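Local atomic coordinates of putative uncharacterized protein (Pyrococcus furiosus, PDB entry 3UFC), a protein that is a paralogue of the CRISPR endoribonuclease Cas6 that probably binds CRISPR RNA in the defence against mobile genetic elements. Residues Met3-Lys8 with Gly91-Ile96; Ser28-Lys33 with Ile77-Ser82. One frame throughout, in Å; residues are numbered along the deposited sequence.

Overall arrangement
Both contacts belong to the ferredoxin-like N-terminal part of the molecule, where the helices 23-37 and 86-98 lie on one face of an antiparallel sheet. Contact 1 sets helix 86-98 on strand 3-11, and contact 2 sets helix 23-37 on the adjacent strand 77-83. Their centres are about 7 Å apart. The two strands are hydrogen-bonded, antiparallel neighbours, and Ile-7 CD1 lies 3.5 Å from Ile-81 CD1, so one hydrophobic layer runs through both sites. The chemistry is aliphatic in each. Contact 1 is the larger, buries 164 Å² and reaches a partly exposed residue at Val-93; contact 2 buries 84 Å², and all three of its touching residues are buried.

Contact 1 (Met3-Lys8 with Gly91-Ile96); sequences MRIEIK and GIVEGI
Ile-5 and Ile-7 of the first strand meet Val-93 and Ile-96 of helix 86-98 through methyl groups alone. The strand alternates, so these two isoleucines face the helix while Arg-4, Glu-6 and Lys-8 lie on the other face of the sheet. The two isoleucines reach out differently. In Ile-5, CG1 sits between the backbone N and the carbonyl carbon (chi1 63°), and the rest of the branch is extended, which carries CD1 across to Val-93. There it meets CG2 at 3.7 Å, with the two side chains crossing at a slant. Val-93 offers this methyl because its CG1 is turned anti to the backbone N (chi1 165°); CG2, placed beside that N, is the branch that faces the strand. Ile-7 and Ile-96 are both stretched out and run head-on into each other, tip to tip, with Ile-7 CD1 and Ile-96 CD1 3.5 Å apart, tighter than a usual van der Waals contact. Ile-5 CD1 and Ile-7 CD1 lie 4.2 Å apart, side by side on the strand face turned to the helix. Ile-96 also packs on Val-111 and Ile-114 of strand 107-116, which flanks the first strand. The polar groups of strand 3-8 are occupied on the far face: Arg-4 makes a cation-pi contact with Tyr-222 and Glu-6 a hydrogen bond with Ser-78, while Lys-8 forms a salt bridge with Asp-76. Along strand 3-8, charge is thus kept on one face and hydrocarbon on the other. The helix is held here by shape and the hydrophobic effect, with nothing directional in the bonding, and the close methyl pair at Ile-7 and Ile-96 suggests that the packing is locally tight.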
# COMPACT_ATOMS: atom_id res chain seq x y z
N MET A 3 5.23 -0.84 -12.86
CA MET A 3 4.35 -1.97 -13.07
C MET A 3 3.51 -2.30 -11.84
O MET A 3 3.89 -2.03 -10.70
CB MET A 3 5.17 -3.21 -13.48
CG MET A 3 4.32 -4.41 -13.91
SD MET A 3 5.31 -5.84 -14.45
CE MET A 3 5.93 -5.24 -16.03
N ARG A 4 2.36 -2.91 -12.09
CA ARG A 4 1.41 -3.31 -11.07
C ARG A 4 1.18 -4.81 -11.27
O ARG A 4 0.91 -5.25 -12.39
CB ARG A 4 0.12 -2.53 -11.28
CG ARG A 4 -1.06 -2.97 -10.47
CD ARG A 4 -2.19 -1.95 -10.63
NE ARG A 4 -1.83 -0.68 -10.00
CZ ARG A 4 -2.60 -0.04 -9.12
NH1 ARG A 4 -3.77 -0.55 -8.77
NH2 ARG A 4 -2.17 1.08 -8.58
N ILE A 5 1.30 -5.59 -10.20
CA ILE A 5 1.09 -7.04 -10.30
C ILE A 5 0.12 -7.59 -9.27
O ILE A 5 -0.16 -6.96 -8.24
CB ILE A 5 2.42 -7.83 -10.15
CG1 ILE A 5 3.01 -7.61 -8.75
CG2 ILE A 5 3.41 -7.41 -11.23
CD1 ILE A 5 4.24 -8.44 -8.47
N GLU A 6 -0.40 -8.77 -9.57
CA GLU A 6 -1.32 -9.46 -8.68
C GLU A 6 -0.71 -10.81 -8.35
O GLU A 6 -0.31 -11.56 -9.25
CB GLU A 6 -2.69 -9.68 -9.34
CG GLU A 6 -3.65 -10.48 -8.46
CD GLU A 6 -4.96 -10.81 -9.15
OE1 GLU A 6 -5.83 -11.45 -8.51
OE2 GLU A 6 -5.14 -10.43 -10.33
N ILE A 7 -0.61 -11.10 -7.06
CA ILE A 7 -0.05 -12.35 -6.60
C ILE A 7 -1.19 -13.16 -5.98
O ILE A 7 -1.84 -12.70 -5.04
CB ILE A 7 1.04 -12.09 -5.55
CG1 ILE A 7 2.16 -11.27 -6.18
CG2 ILE A 7 1.58 -13.41 -5.00
CD1 ILE A 7 3.23 -10.84 -5.22
N LYS A 8 -1.44 -14.34 -6.52
CA LYS A 8 -2.49 -15.20 -6.00
C LYS A 8 -1.85 -16.05 -4.92
O LYS A 8 -0.75 -16.57 -5.10
CB LYS A 8 -3.07 -16.11 -7.10
CG LYS A 8 -3.73 -15.36 -8.24
CD LYS A 8 -4.91 -14.53 -7.76
CE LYS A 8 -6.01 -15.40 -7.16
NZ LYS A 8 -7.17 -14.60 -6.69
N GLY A 91 12.66 -7.27 -9.28
CA GLY A 91 13.37 -7.83 -8.15
C GLY A 91 12.40 -8.60 -7.26
O GLY A 91 12.70 -9.70 -6.79
N ILE A 92 11.22 -8.03 -7.05
CA ILE A 92 10.19 -8.66 -6.22
C ILE A 92 9.63 -9.92 -6.88
O ILE A 92 9.49 -10.96 -6.23
CB ILE A 92 9.03 -7.68 -5.92
CG1 ILE A 92 9.50 -6.59 -4.95
CG2 ILE A 92 7.84 -8.43 -5.33
CD1 ILE A 92 8.48 -5.49 -4.70
N VAL A 93 9.30 -9.83 -8.16
CA VAL A 93 8.76 -10.97 -8.89
C VAL A 93 9.74 -12.14 -8.90
O VAL A 93 9.36 -13.27 -8.59
CB VAL A 93 8.41 -10.60 -10.35
CG1 VAL A 93 8.21 -11.86 -11.19
CG2 VAL A 93 7.14 -9.76 -10.37
N GLU A 94 10.99 -11.87 -9.25
CA GLU A 94 12.02 -12.90 -9.28
C GLU A 94 12.24 -13.47 -7.89
O GLU A 94 12.36 -14.68 -7.70
CB GLU A 94 13.33 -12.34 -9.83
CG GLU A 94 13.31 -12.06 -11.32
CD GLU A 94 14.58 -11.39 -11.81
OE1 GLU A 94 15.68 -11.83 -11.41
OE2 GLU A 94 14.48 -10.43 -12.61
N GLY A 95 12.31 -12.58 -6.90
CA GLY A 95 12.52 -13.00 -5.53
C GLY A 95 11.43 -13.94 -5.05
O GLY A 95 11.71 -14.90 -4.33
N ILE A 96 10.19 -13.67 -5.45
CA ILE A 96 9.06 -14.50 -5.04
C ILE A 96 9.00 -15.80 -5.84
O ILE A 96 8.58 -16.84 -5.32
CB ILE A 96 7.73 -13.72 -5.20
CG1 ILE A 96 7.68 -12.59 -4.17
CG2 ILE A 96 6.55 -14.66 -5.05
CD1 ILE A 96 6.44 -11.72 -4.26

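Contact 2 (Ser28-Lys33 with Ile77-Ser82); sequences SQIVEK and ISLYIS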
# COMPACT_ATOMS: atom_id res chain seq x y z
N SER A 28 8.41 -7.54 5.51
CA SER A 28 9.72 -8.14 5.76
C SER A 28 10.04 -9.29 4.80
O SER A 28 11.14 -9.37 4.26
CB SER A 28 9.79 -8.65 7.20
OG SER A 28 9.59 -7.59 8.13
N GLN A 29 9.07 -10.17 4.59
CA GLN A 29 9.27 -11.31 3.71
C GLN A 29 9.48 -10.88 2.26
O GLN A 29 10.33 -11.44 1.56
CB GLN A 29 8.10 -12.28 3.82
CG GLN A 29 8.00 -12.92 5.20
CD GLN A 29 6.74 -13.75 5.36
OE1 GLN A 29 6.65 -14.87 4.86
NE2 GLN A 29 5.76 -13.20 6.06
N ILE A 30 8.72 -9.89 1.80
CA ILE A 30 8.87 -9.42 0.43
C ILE A 30 10.27 -8.84 0.26
O ILE A 30 10.97 -9.16 -0.71
CB ILE A 30 7.81 -8.33 0.09
CG1 ILE A 30 6.41 -8.92 0.18
CG2 ILE A 30 8.08 -7.76 -1.30
CD1 ILE A 30 5.28 -7.89 0.05
N VAL A 31 10.69 -8.00 1.20
CA VAL A 31 12.02 -7.39 1.14
C VAL A 31 13.11 -8.47 1.22
O VAL A 31 14.10 -8.41 0.48
CB VAL A 31 12.23 -6.38 2.29
CG1 VAL A 31 13.67 -5.88 2.28
CG2 VAL A 31 11.26 -5.21 2.15
N GLU A 32 12.93 -9.43 2.10
CA GLU A 32 13.89 -10.51 2.26
C GLU A 32 14.03 -11.28 0.93
O GLU A 32 15.13 -11.52 0.45
CB GLU A 32 13.44 -11.45 3.38
CG GLU A 32 14.46 -12.53 3.77
CD GLU A 32 14.58 -13.63 2.74
OE1 GLU A 32 13.55 -14.23 2.38
OE2 GLU A 32 15.72 -13.90 2.28
N LYS A 33 12.89 -11.63 0.34
CA LYS A 33 12.91 -12.37 -0.92
C LYS A 33 13.52 -11.58 -2.07
O LYS A 33 14.29 -12.12 -2.87
CB LYS A 33 11.49 -12.82 -1.28
CG LYS A 33 10.89 -13.79 -0.27
CD LYS A 33 9.44 -14.11 -0.58
CE LYS A 33 8.84 -14.98 0.51
NZ LYS A 33 9.59 -16.26 0.67
N ILE A 77 -7.58 -15.64 -3.08
CA ILE A 77 -6.86 -14.65 -2.29
C ILE A 77 -5.80 -13.95 -3.13
O ILE A 77 -4.99 -14.60 -3.78
CB ILE A 77 -6.15 -15.33 -1.10
CG1 ILE A 77 -7.17 -16.07 -0.24
CG2 ILE A 77 -5.39 -14.30 -0.28
CD1 ILE A 77 -6.54 -16.94 0.84
N SER A 78 -5.79 -12.62 -3.09
CA SER A 78 -4.83 -11.86 -3.87
C SER A 78 -4.08 -10.80 -3.08
O SER A 78 -4.60 -10.23 -2.12
CB SER A 78 -5.54 -11.18 -5.04
OG SER A 78 -6.06 -12.13 -5.96
N LEU A 79 -2.84 -10.55 -3.50
CA LEU A 79 -1.98 -9.53 -2.91
C LEU A 79 -1.50 -8.70 -4.10
O LEU A 79 -0.89 -9.24 -5.03
CB LEU A 79 -0.77 -10.16 -2.22
CG LEU A 79 0.32 -9.18 -1.79
CD1 LEU A 79 -0.22 -8.22 -0.73
CD2 LEU A 79 1.52 -9.95 -1.25
N TYR A 80 -1.78 -7.40 -4.09
CA TYR A 80 -1.34 -6.55 -5.19
C TYR A 80 -0.13 -5.73 -4.78
O TYR A 80 -0.02 -5.27 -3.64
CB TYR A 80 -2.48 -5.62 -5.64
CG TYR A 80 -3.74 -6.36 -6.01
CD1 TYR A 80 -4.69 -6.68 -5.05
CD2 TYR A 80 -3.96 -6.78 -7.33
CE1 TYR A 80 -5.84 -7.40 -5.38
CE2 TYR A 80 -5.11 -7.50 -7.67
CZ TYR A 80 -6.04 -7.80 -6.69
OH TYR A 80 -7.17 -8.51 -7.01
N ILE A 81 0.79 -5.56 -5.72
CA ILE A 81 2.01 -4.80 -5.47
C ILE A 81 2.23 -3.87 -6.65
O ILE A 81 1.90 -4.22 -7.79
CB ILE A 81 3.22 -5.76 -5.34
CG1 ILE A 81 3.00 -6.72 -4.17
CG2 ILE A 81 4.49 -4.96 -5.16
CD1 ILE A 81 4.12 -7.72 -3.97
N SER A 82 2.77 -2.68 -6.39
CA SER A 82 3.02 -1.73 -7.46
C SER A 82 4.20 -0.83 -7.17
O SER A 82 4.57 -0.60 -6.01
CB SER A 82 1.78 -0.87 -7.70
OG SER A 82 2.07 0.16 -8.64
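Ile-30 and Ile-81 share one conformation: in each, CG1 lies beside the backbone N and anti to the carbonyl carbon (chi1 -63° and -61°), and CD1 continues the branch in an extended line. With the backbones facing, the two side chains point at each other from helix and strand and end tip to tip, with Ile-30 CD1 4.2 Å from Ile-81 CD1. That is an ordinary methyl contact, without squeeze, bridging backbones whose CA atoms are 10.2 Å apart at Ile-30 and Ile-81. Leu-79, two residues back on the same face of the strand, adds a looser touch: its CD2 is 4.5 Å from Ile-30 CD1. The end of Ile-30 thus rests on two methyls, Leu-79 CD2 and Ile-81 CD1, which are themselves 4.4 Å apart. Its other branch serves a different neighbour, since Ile-30 CG2 lies 4.1 Å from Ile-92 CG2 on helix 86-98. Ile-30 is therefore packed by helix 86-98, by strand 77-83 and by Trp-52 of the loop before strand 53-59. In the ferredoxin-like order of strands, 77-83 runs between 3-11 and 53-59, with Ile-81 also touching Ile-5 and Phe-54 on those two flanking strands. Helix 23-37, which follows the first strand in the chain, is in this way seated over the third strand of the fold and beside helix 86-98.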